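Enoyl-[acyl-carrier-protein] reductase [FMN] (Thermotoga maritima, PDB 5GVJ) probably reduces enoyl-acyl-carrier-protein intermediates of fatty-acid synthesis with NADH, using a bound FMN cofactor. Local coordinates at residues S202-H205 with P206-E210. The protein carries 1 engineered substitution. Numbering follows the deposited sequence.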
loop_
_atom_site.group_PDB
_atom_site.type_symbol
_atom_site.label_atom_id
_atom_site.label_comp_id
_atom_site.label_asym_id
_atom_site.label_seq_id
_atom_site.Cartn_x
_atom_site.Cartn_y
_atom_site.Cartn_z
ATOM N N SER A 202 5.777 24.511 7.755
ATOM C CA SER A 202 6.997 23.863 7.296
ATOM C C SER A 202 7.941 24.898 6.707
ATOM O O SER A 202 7.505 25.822 6.022
ATOM C CB SER A 202 6.673 22.792 6.253
ATOM O OG SER A 202 7.803 22.497 5.446
ATOM N N ASP A 203 9.236 24.756 6.992
ATOM C CA ASP A 203 10.237 25.708 6.527
ATOM C C ASP A 203 11.041 25.195 5.336
ATOM O O ASP A 203 12.092 25.757 5.017
ATOM C CB ASP A 203 11.171 26.116 7.669
ATOM C CG ASP A 203 10.590 27.239 8.513
ATOM O OD1 ASP A 203 9.590 27.845 8.085
ATOM O OD2 ASP A 203 11.146 27.538 9.592
ATOM N N VAL A 204 10.553 24.167 4.641
ATOM C CA VAL A 204 11.182 23.790 3.387
ATOM C C VAL A 204 10.962 24.906 2.367
ATOM O O VAL A 204 10.012 25.691 2.464
ATOM C CB VAL A 204 10.638 22.436 2.887
ATOM C CG1 VAL A 204 10.678 21.413 4.008
ATOM C CG2 VAL A 204 9.216 22.573 2.378
ATOM N N HIS A 205 11.858 24.985 1.393
ATOM C CA HIS A 205 11.820 26.053 0.395
ATOM C C HIS A 205 10.467 26.071 -0.317
ATOM O O HIS A 205 9.885 25.008 -0.566
ATOM C CB HIS A 205 12.951 25.842 -0.615
ATOM C CG HIS A 205 13.202 27.012 -1.519
ATOM N ND1 HIS A 205 12.438 27.267 -2.635
ATOM C CD2 HIS A 205 14.156 27.974 -1.487
ATOM C CE1 HIS A 205 12.898 28.344 -3.246
ATOM N NE2 HIS A 205 13.942 28.792 -2.571
ATOM N N PRO A 206 9.930 27.255 -0.650
ATOM C CA PRO A 206 8.632 27.305 -1.349
ATOM C C PRO A 206 8.552 26.416 -2.580
ATOM O O PRO A 206 7.476 25.884 -2.880
ATOM C CB PRO A 206 8.498 28.791 -1.719
ATOM C CG PRO A 206 9.260 29.508 -0.647
ATOM C CD PRO A 206 10.442 28.606 -0.335
ATOM N N VAL A 207 9.663 26.220 -3.291
ATOM C CA VAL A 207 9.652 25.372 -4.484
ATOM C C VAL A 207 9.380 23.924 -4.101
ATOM O O VAL A 207 8.688 23.187 -4.823
ATOM C CB VAL A 207 10.987 25.512 -5.237
ATOM C CG1 VAL A 207 11.142 24.397 -6.239
ATOM C CG2 VAL A 207 11.062 26.870 -5.924
ATOM N N TYR A 208 9.958 23.484 -2.982
ATOM C CA TYR A 208 9.688 22.145 -2.470
ATOM C C TYR A 208 8.193 21.951 -2.263
ATOM O O TYR A 208 7.617 20.950 -2.703
ATOM C CB TYR A 208 10.453 21.937 -1.164
ATOM C CG TYR A 208 10.833 20.515 -0.837
ATOM C CD1 TYR A 208 9.868 19.571 -0.491
ATOM C CD2 TYR A 208 12.163 20.120 -0.837
ATOM C CE1 TYR A 208 10.226 18.260 -0.175
ATOM C CE2 TYR A 208 12.528 18.819 -0.521
ATOM C CZ TYR A 208 11.556 17.893 -0.191
ATOM O OH TYR A 208 11.923 16.604 0.125
ATOM N N LYS A 209 7.542 22.927 -1.625
ATOM C CA LYS A 209 6.101 22.845 -1.398
ATOM C C LYS A 209 5.334 22.822 -2.718
ATOM O O LYS A 209 4.400 22.027 -2.896
ATOM C CB LYS A 209 5.647 24.015 -0.526
ATOM C CG LYS A 209 6.230 23.973 0.896
ATOM C CD LYS A 209 5.725 25.131 1.746
ATOM C CE LYS A 209 6.431 25.195 3.107
ATOM N NZ LYS A 209 5.887 26.322 3.903
ATOM N N GLU A 210 5.726 23.679 -3.662
ATOM C CA GLU A 210 5.023 23.743 -4.939
ATOM C C GLU A 210 5.151 22.430 -5.702
ATOM O O GLU A 210 4.209 22.003 -6.377
ATOM C CB GLU A 210 5.565 24.903 -5.782
ATOM C CG GLU A 210 5.292 26.298 -5.206
ATOM C CD GLU A 210 6.198 27.388 -5.800
ATOM O OE1 GLU A 210 6.172 28.536 -5.285
ATOM O OE2 GLU A 210 6.936 27.094 -6.773
HETATM O O HOH W 1 7.838 28.159 2.669
#
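His205 sets the ND1 edge of its ring against the first turn of helix 206-214 and caps it: ND1 accepts from Val207 N at 3.0 Å. The bond is nearly straight (169°), with the donor close to the imidazole plane. The ring gets there because CG stands anti to the backbone N (chi1 -168°). One face of the imidazole carries Pro206 CD, a CH-pi contact 3.6 Å from the centroid and offset toward the rim; the two side chains meet at about a right angle. Val207 runs alongside instead, its CG2 3.6 Å from His205 CE1. Because ND1 accepts here, the ring is probably the neutral tautomer with its proton on NE2. Cut back to an alanine here, the side chain would probably leave Val207 N without its cap and Pro206 CD without the ring face it packs on. His205 O also faces the helix start and receives weak bonds from Tyr208 N and Lys209 N.

Lys209 reaches back from the helix, its chain extended beyond CG, and NZ donates to Ser202 O at 2.7 Å, tilted 29° from the carbonyl plane. The ammonium is gripped further by Ser199 O and by a water that donates to Val204 O. Val204 CG2 touches the lysine stem at CG, 3.6 Å away, and Tyr208 CB at 3.8 Å, tucked against the root of the tyrosine. Ser202 OG bonds to Val197 O and weakly accepts Val204 N.

The contact lies where the loop after helix 193-197 runs into helix 206-214, within a TIM-barrel-type family. The tyrosine side chain is about 7 Å from that of Thr194, which binds FMN in a structure of this protein, though none is bound to this chain. The Tyr208 ring meets Phe275, Val204 and Tyr208 both pack on Val197 of helix 193-197 and Val265 of helix 260-265, and Ser202 rests on Leu30 of helix 28-36.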